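Local coordinates for Serine/threonine-protein acetyltransferase HopZ1a (Pseudomonas syringae pv. syringae, PDB 5KLP), which acetylates serine, threonine and lysine residues of target proteins using acetyl-CoA, with inositol hexakisphosphate as cofactor, and so impairs the host microtubule network and host immunity, at residues A[69-73]-A[84-88]; A[122-126]-A[189-193]; A[175-181]-A[247-252]. The protein carries 10 engineered substitutions. The contacts are given in a common frame with arbitrary orientation. Residue numbers count along the deposited sequence, not the author numbering.

Contact 1 (A[69-73]-A[84-88])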
loop_
_atom_site.group_PDB
_atom_site.type_symbol
_atom_site.label_atom_id
_atom_site.label_comp_id
_atom_site.label_asym_id
_atom_site.label_seq_id
_atom_site.Cartn_x
_atom_site.Cartn_y
_atom_site.Cartn_z
ATOM N N LEU A 69 -12.684 6.393 1.186
ATOM C CA LEU A 69 -12.041 5.116 1.511
ATOM C C LEU A 69 -12.945 4.175 2.305
ATOM O O LEU A 69 -12.977 2.964 2.040
ATOM C CB LEU A 69 -10.737 5.349 2.282
ATOM C CG LEU A 69 -9.995 4.059 2.643
ATOM C CD1 LEU A 69 -9.709 3.261 1.387
ATOM C CD2 LEU A 69 -8.717 4.356 3.402
ATOM N N ASP A 70 -13.687 4.710 3.267
ATOM C CA ASP A 70 -14.576 3.867 4.066
ATOM C C ASP A 70 -15.527 3.062 3.172
ATOM O O ASP A 70 -15.798 1.893 3.441
ATOM C CB ASP A 70 -15.393 4.695 5.064
ATOM C CG ASP A 70 -14.547 5.254 6.193
ATOM O OD1 ASP A 70 -13.401 4.784 6.385
ATOM O OD2 ASP A 70 -15.038 6.153 6.907
ATOM N N ALA A 71 -16.021 3.681 2.105
ATOM C CA ALA A 71 -16.963 2.995 1.222
ATOM C C ALA A 71 -16.279 1.845 0.490
ATOM O O ALA A 71 -16.838 0.755 0.356
ATOM C CB ALA A 71 -17.581 3.963 0.231
HETATM N N MSE A 72 -15.057 2.075 0.031
HETATM C CA MSE A 72 -14.340 1.031 -0.674
HETATM C C MSE A 72 -13.898 -0.071 0.281
HETATM O O MSE A 72 -13.921 -1.252 -0.063
HETATM C CB MSE A 72 -13.145 1.622 -1.421
HETATM C CG MSE A 72 -13.549 2.550 -2.548
HETATM SE SE MSE A 72 -11.997 3.455 -3.329
HETATM C CE MSE A 72 -11.811 4.906 -2.044
ATOM N N VAL A 73 -13.504 0.304 1.491
ATOM C CA VAL A 73 -13.124 -0.706 2.481
ATOM C C VAL A 73 -14.300 -1.614 2.816
ATOM O O VAL A 73 -14.172 -2.844 2.873
ATOM C CB VAL A 73 -12.607 -0.048 3.770
ATOM C CG1 VAL A 73 -12.590 -1.051 4.911
ATOM C CG2 VAL A 73 -11.235 0.567 3.537
ATOM N N ASN A 84 -10.772 -8.213 6.561
ATOM C CA ASN A 84 -10.734 -7.530 7.856
ATOM C C ASN A 84 -9.993 -6.199 7.791
ATOM O O ASN A 84 -9.069 -5.945 8.566
ATOM C CB ASN A 84 -10.093 -8.429 8.919
ATOM C CG ASN A 84 -10.875 -9.719 9.141
ATOM O OD1 ASN A 84 -12.042 -9.813 8.781
ATOM N ND2 ASN A 84 -10.234 -10.708 9.752
ATOM N N LEU A 85 -10.361 -5.388 6.814
ATOM C CA LEU A 85 -9.684 -4.128 6.593
ATOM C C LEU A 85 -10.399 -2.986 7.316
ATOM O O LEU A 85 -11.623 -2.884 7.288
ATOM C CB LEU A 85 -9.589 -3.853 5.092
ATOM C CG LEU A 85 -8.986 -2.518 4.654
ATOM C CD1 LEU A 85 -7.545 -2.396 5.163
ATOM C CD2 LEU A 85 -9.053 -2.398 3.134
ATOM N N LYS A 86 -9.624 -2.135 7.972
ATOM C CA LYS A 86 -10.173 -0.974 8.659
ATOM C C LYS A 86 -9.461 0.291 8.218
ATOM O O LYS A 86 -8.265 0.285 7.950
ATOM C CB LYS A 86 -10.080 -1.128 10.180
ATOM C CG LYS A 86 -10.839 -2.329 10.705
ATOM C CD LYS A 86 -10.947 -2.320 12.219
ATOM C CE LYS A 86 -12.164 -1.499 12.654
ATOM N NZ LYS A 86 -12.411 -1.567 14.120
ATOM N N HIS A 87 -10.213 1.370 8.117
ATOM C CA HIS A 87 -9.647 2.687 7.882
ATOM C C HIS A 87 -9.566 3.405 9.221
ATOM O O HIS A 87 -10.593 3.636 9.846
ATOM C CB HIS A 87 -10.519 3.465 6.884
ATOM C CG HIS A 87 -10.127 4.899 6.701
ATOM N ND1 HIS A 87 -10.985 5.838 6.164
ATOM C CD2 HIS A 87 -8.970 5.554 6.969
ATOM C CE1 HIS A 87 -10.375 7.009 6.114
ATOM N NE2 HIS A 87 -9.153 6.865 6.597
ATOM N N PHE A 88 -8.361 3.737 9.674
ATOM C CA PHE A 88 -8.230 4.508 10.912
ATOM C C PHE A 88 -7.828 5.927 10.553
ATOM O O PHE A 88 -7.053 6.138 9.615
ATOM C CB PHE A 88 -7.211 3.886 11.871
ATOM C CG PHE A 88 -7.594 2.515 12.368
ATOM C CD1 PHE A 88 -8.787 2.314 13.049
ATOM C CD2 PHE A 88 -6.737 1.435 12.197
ATOM C CE1 PHE A 88 -9.134 1.054 13.516
ATOM C CE2 PHE A 88 -7.078 0.180 12.658
ATOM C CZ PHE A 88 -8.280 -0.013 13.324
#

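Contact 2 (A[122-126]-A[189-193])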
loop_
_atom_site.group_PDB
_atom_site.type_symbol
_atom_site.label_atom_id
_atom_site.label_comp_id
_atom_site.label_asym_id
_atom_site.label_seq_id
_atom_site.Cartn_x
_atom_site.Cartn_y
_atom_site.Cartn_z
ATOM N N LYS A 122 -2.167 12.788 5.363
ATOM C CA LYS A 122 -2.251 11.829 4.270
ATOM C C LYS A 122 -0.992 10.927 4.274
ATOM O O LYS A 122 -0.623 10.379 5.321
ATOM C CB LYS A 122 -2.422 12.560 2.924
ATOM C CG LYS A 122 -3.608 13.557 2.867
ATOM C CD LYS A 122 -4.932 12.903 3.301
ATOM C CE LYS A 122 -6.074 13.925 3.478
ATOM N NZ LYS A 122 -5.983 14.715 4.747
ATOM N N HIS A 123 -0.315 10.806 3.132
ATOM C CA HIS A 123 0.849 9.902 3.031
ATOM C C HIS A 123 0.580 8.519 3.635
ATOM O O HIS A 123 1.396 7.980 4.398
ATOM C CB HIS A 123 2.077 10.508 3.719
ATOM C CG HIS A 123 2.612 11.713 3.018
ATOM N ND1 HIS A 123 2.035 12.960 3.139
ATOM C CD2 HIS A 123 3.651 11.856 2.164
ATOM C CE1 HIS A 123 2.709 13.824 2.398
ATOM N NE2 HIS A 123 3.695 13.180 1.799
ATOM N N HIS A 124 -0.566 7.961 3.286
ATOM C CA HIS A 124 -1.060 6.727 3.885
ATOM C C HIS A 124 -0.148 5.516 3.743
ATOM O O HIS A 124 0.595 5.383 2.772
ATOM C CB HIS A 124 -2.421 6.395 3.281
ATOM C CG HIS A 124 -3.494 7.364 3.661
ATOM N ND1 HIS A 124 -3.509 8.670 3.221
ATOM C CD2 HIS A 124 -4.573 7.224 4.467
ATOM C CE1 HIS A 124 -4.563 9.290 3.723
ATOM N NE2 HIS A 124 -5.222 8.437 4.487
ATOM N N VAL A 125 -0.230 4.624 4.719
ATOM C CA VAL A 125 0.410 3.321 4.615
ATOM C C VAL A 125 -0.603 2.264 5.007
ATOM O O VAL A 125 -1.697 2.586 5.472
ATOM C CB VAL A 125 1.654 3.210 5.513
ATOM C CG1 VAL A 125 2.699 4.246 5.085
ATOM C CG2 VAL A 125 1.256 3.384 6.978
HETATM N N MSE A 126 -0.234 1.007 4.798
HETATM C CA MSE A 126 -1.065 -0.131 5.151
HETATM C C MSE A 126 -0.355 -0.942 6.212
HETATM O O MSE A 126 0.831 -1.259 6.055
HETATM C CB MSE A 126 -1.348 -0.996 3.921
HETATM C CG MSE A 126 -2.446 -2.035 4.109
HETATM SE SE MSE A 126 -1.834 -3.691 4.929
HETATM C CE MSE A 126 -0.537 -4.243 3.548
ATOM N N CYS A 189 -1.318 7.499 -2.535
ATOM C CA CYS A 189 -0.935 6.567 -1.486
ATOM C C CYS A 189 -2.122 5.833 -0.880
ATOM O O CYS A 189 -1.983 4.702 -0.431
ATOM C CB CYS A 189 -0.155 7.314 -0.399
ATOM S SG CYS A 189 1.611 7.459 -0.826
ATOM N N VAL A 190 -3.296 6.448 -0.897
ATOM C CA VAL A 190 -4.469 5.747 -0.423
ATOM C C VAL A 190 -4.773 4.547 -1.318
ATOM O O VAL A 190 -5.115 3.485 -0.818
ATOM C CB VAL A 190 -5.701 6.652 -0.362
ATOM C CG1 VAL A 190 -6.908 5.864 0.087
ATOM C CG2 VAL A 190 -5.462 7.831 0.587
HETATM N N MSE A 191 -4.658 4.725 -2.634
HETATM C CA MSE A 191 -4.941 3.644 -3.575
HETATM C C MSE A 191 -3.883 2.536 -3.452
HETATM O O MSE A 191 -4.228 1.353 -3.493
HETATM C CB MSE A 191 -5.006 4.173 -5.013
HETATM C CG MSE A 191 -6.304 4.931 -5.330
HETATM SE SE MSE A 191 -7.901 3.814 -4.936
HETATM C CE MSE A 191 -8.509 4.750 -3.315
ATOM N N TYR A 192 -2.609 2.903 -3.295
ATOM C CA TYR A 192 -1.574 1.874 -3.095
ATOM C C TYR A 192 -1.844 1.113 -1.803
ATOM O O TYR A 192 -1.739 -0.105 -1.755
ATOM C CB TYR A 192 -0.159 2.470 -3.050
ATOM C CG TYR A 192 0.419 2.753 -4.418
ATOM C CD1 TYR A 192 0.960 1.736 -5.191
ATOM C CD2 TYR A 192 0.386 4.043 -4.953
ATOM C CE1 TYR A 192 1.477 1.998 -6.464
ATOM C CE2 TYR A 192 0.898 4.311 -6.209
ATOM C CZ TYR A 192 1.444 3.287 -6.957
ATOM O OH TYR A 192 1.949 3.564 -8.209
ATOM N N SER A 193 -2.201 1.844 -0.753
ATOM C CA SER A 193 -2.444 1.214 0.537
ATOM C C SER A 193 -3.644 0.269 0.481
ATOM O O SER A 193 -3.614 -0.813 1.068
ATOM C CB SER A 193 -2.649 2.283 1.623
ATOM O OG SER A 193 -1.468 3.056 1.815
#

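Contact 3 (A[175-181]-A[247-252])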
loop_
_atom_site.group_PDB
_atom_site.type_symbol
_atom_site.label_atom_id
_atom_site.label_comp_id
_atom_site.label_asym_id
_atom_site.label_seq_id
_atom_site.Cartn_x
_atom_site.Cartn_y
_atom_site.Cartn_z
ATOM N N VAL A 175 7.994 -5.361 14.994
ATOM C CA VAL A 175 7.454 -4.450 13.983
ATOM C C VAL A 175 8.416 -4.295 12.812
ATOM O O VAL A 175 9.625 -4.143 13.017
ATOM C CB VAL A 175 7.155 -3.058 14.593
ATOM C CG1 VAL A 175 6.541 -2.122 13.557
ATOM C CG2 VAL A 175 6.218 -3.208 15.785
ATOM N N ALA A 176 7.870 -4.327 11.594
ATOM C CA ALA A 176 8.650 -4.110 10.383
ATOM C C ALA A 176 8.025 -3.045 9.492
ATOM O O ALA A 176 6.803 -2.988 9.317
ATOM C CB ALA A 176 8.794 -5.421 9.592
ATOM N N ILE A 177 8.871 -2.205 8.915
ATOM C CA ILE A 177 8.405 -1.277 7.905
ATOM C C ILE A 177 9.035 -1.693 6.590
ATOM O O ILE A 177 10.258 -1.683 6.439
ATOM C CB ILE A 177 8.761 0.177 8.234
ATOM C CG1 ILE A 177 8.159 0.572 9.582
ATOM C CG2 ILE A 177 8.249 1.084 7.137
ATOM C CD1 ILE A 177 8.505 1.975 10.035
ATOM N N ILE A 178 8.191 -2.073 5.646
ATOM C CA ILE A 178 8.658 -2.532 4.354
ATOM C C ILE A 178 8.453 -1.441 3.311
ATOM O O ILE A 178 7.333 -1.012 3.023
ATOM C CB ILE A 178 7.956 -3.820 3.939
ATOM C CG1 ILE A 178 8.298 -4.920 4.953
ATOM C CG2 ILE A 178 8.379 -4.235 2.524
ATOM C CD1 ILE A 178 7.527 -6.192 4.754
ATOM N N GLU A 179 9.568 -0.971 2.770
ATOM C CA GLU A 179 9.552 0.133 1.823
ATOM C C GLU A 179 9.510 -0.414 0.400
ATOM O O GLU A 179 10.458 -1.047 -0.028
ATOM C CB GLU A 179 10.784 1.013 2.031
ATOM C CG GLU A 179 11.000 2.076 0.963
ATOM C CD GLU A 179 12.290 2.856 1.174
ATOM O OE1 GLU A 179 12.321 3.681 2.111
ATOM O OE2 GLU A 179 13.276 2.628 0.416
ATOM N N THR A 180 8.438 -0.168 -0.351
ATOM C CA THR A 180 8.389 -0.760 -1.691
ATOM C C THR A 180 8.887 0.184 -2.799
ATOM O O THR A 180 9.436 -0.282 -3.791
ATOM C CB THR A 180 6.956 -1.231 -2.064
ATOM O OG1 THR A 180 6.123 -0.097 -2.328
ATOM C CG2 THR A 180 6.330 -2.051 -0.937
ATOM N N GLN A 181 8.745 1.497 -2.603
ATOM C CA GLN A 181 9.056 2.508 -3.643
ATOM C C GLN A 181 8.238 2.327 -4.915
ATOM O O GLN A 181 8.667 2.735 -6.004
ATOM C CB GLN A 181 10.561 2.495 -4.015
ATOM C CG GLN A 181 11.504 2.614 -2.804
ATOM C CD GLN A 181 12.979 2.696 -3.195
ATOM O OE1 GLN A 181 13.320 2.890 -4.372
ATOM N NE2 GLN A 181 13.862 2.555 -2.204
ATOM N N ALA A 247 12.896 -1.761 15.582
ATOM C CA ALA A 247 12.027 -1.901 14.420
ATOM C C ALA A 247 12.812 -2.391 13.213
ATOM O O ALA A 247 13.961 -2.015 13.017
ATOM C CB ALA A 247 11.322 -0.579 14.104
ATOM N N HIS A 248 12.196 -3.266 12.427
ATOM C CA HIS A 248 12.838 -3.790 11.234
ATOM C C HIS A 248 12.430 -3.019 9.988
ATOM O O HIS A 248 11.381 -2.357 9.944
ATOM C CB HIS A 248 12.508 -5.275 11.048
ATOM C CG HIS A 248 12.739 -6.095 12.272
ATOM N ND1 HIS A 248 13.971 -6.616 12.597
ATOM C CD2 HIS A 248 11.895 -6.475 13.262
ATOM C CE1 HIS A 248 13.877 -7.290 13.729
ATOM N NE2 HIS A 248 12.626 -7.223 14.151
ATOM N N ALA A 249 13.258 -3.136 8.962
ATOM C CA ALA A 249 12.944 -2.551 7.675
ATOM C C ALA A 249 13.584 -3.350 6.549
ATOM O O ALA A 249 14.673 -3.908 6.701
ATOM C CB ALA A 249 13.402 -1.093 7.639
ATOM N N ALA A 250 12.912 -3.383 5.407
ATOM C CA ALA A 250 13.448 -4.050 4.231
ATOM C C ALA A 250 12.831 -3.463 2.982
ATOM O O ALA A 250 11.814 -2.756 3.035
ATOM C CB ALA A 250 13.193 -5.553 4.289
ATOM N N PHE A 251 13.467 -3.745 1.855
ATOM C CA PHE A 251 12.957 -3.311 0.571
ATOM C C PHE A 251 11.918 -4.300 0.081
ATOM O O PHE A 251 12.096 -5.517 0.226
ATOM C CB PHE A 251 14.096 -3.166 -0.434
ATOM C CG PHE A 251 13.637 -2.756 -1.792
ATOM C CD1 PHE A 251 13.073 -1.512 -1.991
ATOM C CD2 PHE A 251 13.783 -3.609 -2.873
ATOM C CE1 PHE A 251 12.655 -1.127 -3.248
ATOM C CE2 PHE A 251 13.365 -3.227 -4.139
ATOM C CZ PHE A 251 12.796 -1.988 -4.320
ATOM N N GLY A 252 10.834 -3.772 -0.481
ATOM C CA GLY A 252 9.683 -4.575 -0.870
ATOM C C GLY A 252 9.982 -5.804 -1.720
ATOM O O GLY A 252 9.511 -6.896 -1.406
#

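Contact 1 (A[69-73]-A[84-88])
Residues 69-73 belong to helix 61-79, which packs on 85-87, an outermost strand of the mixed sheet in this YopJ-family acetyltransferase. The helix and strand segments run almost antiparallel, at 171°, with their axes 8.4 Å apart at closest approach. Leu69 comes first. Its CA-to-CB bond points toward the strand, and its CD2 methyl sits over one face of the His87 ring. Leu69 CD2 is 3.7 Å from the centroid of the His87 ring and 14° off the ring normal, which makes a CH-pi contact. Leu69 also touches Ile109 of the next strand, so it bridges two strands. Asp70 follows at the solvent-facing edge. Its CA-to-CB bond points sideways, yet its carboxylate reaches the edge of the same ring, near the ring plane. His87 is thus held over a face by a leucine and at its edge by a carboxylate. Met72, a selenomethionine, turns to helices 189-202 and 324-340 instead of the strand. Val73, one turn after Leu69, has the most buried surface on the helix side. Its CG2 packs on Leu85 CD2 at 3.7 Å, and its CG1 lies 3.2 Å from Leu85 O. Leu85 also packs on Leu194 and Ala197 of helix 189-202. Leu85 thus joins the strand to that helix, which also carries the inositol hexakisphosphate-binding residues Asn195 and His201. The contact is therefore apolar inside and polar at its margin. His87 NE2 bonds a citrate, probably from the crystallisation liquor, while His87 ND1 donates a hydrogen bond of 2.6 Å to Asp70 OD1.

Contact 2 (A[122-126]-A[189-193])
The His124 imidazole lies across Val190 in the first turn of helix 189-202. Val190 CG2 is 3.5 Å from the centroid of the His124 ring and 18° off the normal, a CH-pi contact over the ring face. Burial leaves His124 ND1 without a polar partner, while NE2 bonds a citrate, probably from the crystallisation liquor. The His124 backbone packs beside Cys189, with His124 N 3.8 Å from Cys189 CB. His123, Glu143 and Cys189 are the active-site residues, the catalytic triad of a YopJ acetyltransferase with a cysteine protease-like fold. As in such proteases, the cysteine stands at the N-terminal end of a helix packed against the sheet. In this structure the His123 CA-to-CB bond points away from the helix, and His123 NE2 is 6.6 Å from Cys189 SG, too far for a direct hydrogen bond. His123 ND1 is hydrogen-bonded to Leu121 O, and His123 NE2 bonds another citrate. The Val125 CA-to-CB bond also points away, and its side chain is about 4 Å from that of Glu143. Ser193 sits one turn after Cys189, against the start of strand 125-130. Its OG is 3.4 Å from Val125 CA and gives a 2.8 Å hydrogen bond to Cys189 O, which also accepts Ser193 N at 2.9 Å. Further along, the selenomethionine Met126 rests its CG 3.5 Å from Ser193 O.

Contact 3 (A[175-181]-A[247-252])
Phe251, His248 and Val175 have the most surface covered where strands 175-179 and 248-251 run parallel. The mostly helical connection between them makes this a beta-alpha-beta crossover in the sheet of this YopJ-family acetyltransferase. The first hydrogen bond, nearly straight at 2.8 Å, joins His248 N to Val175 O, and the first bridge pairs His248 with Ala176. His248 O accepts Ile177 N at 2.7 Å, so His248 bonds on both sides of Ala176, as parallel pairing requires. The His248 ring lies on the same sheet face as Ala176, Ile178 and Ala250. Its ND1 bonds Glu222, and its NE2 bonds Ser173 O. Ala250 repeats the pattern, with a weak bond from its N to Ile177 O at 3.3 Å and a firmer one from Glu179 N to Ala250 O at 2.9 Å. Phe251 is at the far end, on the face of Ile177, Ala249 and Glu179. The end of its side chain comes nearer, beside Glu179, Thr180 and Gln181. Phe251 CD1 lies 3.3 Å from Glu179 O, and Phe251 CE1 3.8 Å from Gln181 CD. Gln181 NE2 bonds Glu179 OE2 at 2.7 Å, and Glu179 OE1 is hydrogen-bonded to Thr230 OG1. The last rung is Gly252 N to Glu179 O at 2.8 Å. A CB on Gly252 would fall 2.9 Å from Thr180 CA, so glycine suits this close approach. Strand 248-251 is an outermost strand. Glu222 and Ser225 bond the N atoms of Ala249 and Phe251, strand 138-143 with Glu143 of the active site pairs with 175-179, and helix 153-167 covers Val175, Ile177 and Ala247.

Overall arrangement
From the N terminus, contact 1 forms first and closes a short loop between helix 61-79 and edge strand 85-87. It is complete before contact 2 opens at 122-126. Contact 3 opens next, at 175-181. Contact 2 then closes at 189-193, and contact 3 closes last, across a mostly helical crossover. Contacts 2 and 3 therefore cross in the chain. All three reach the same six-stranded sheet. Contacts 1 and 3 involve its two outermost strands, with centres about 22 Å apart, and contact 2 joins an inner strand to helix 189-202. Contacts 1 and 2 touch, with Met72 CE 3.5 Å from Met191 CE.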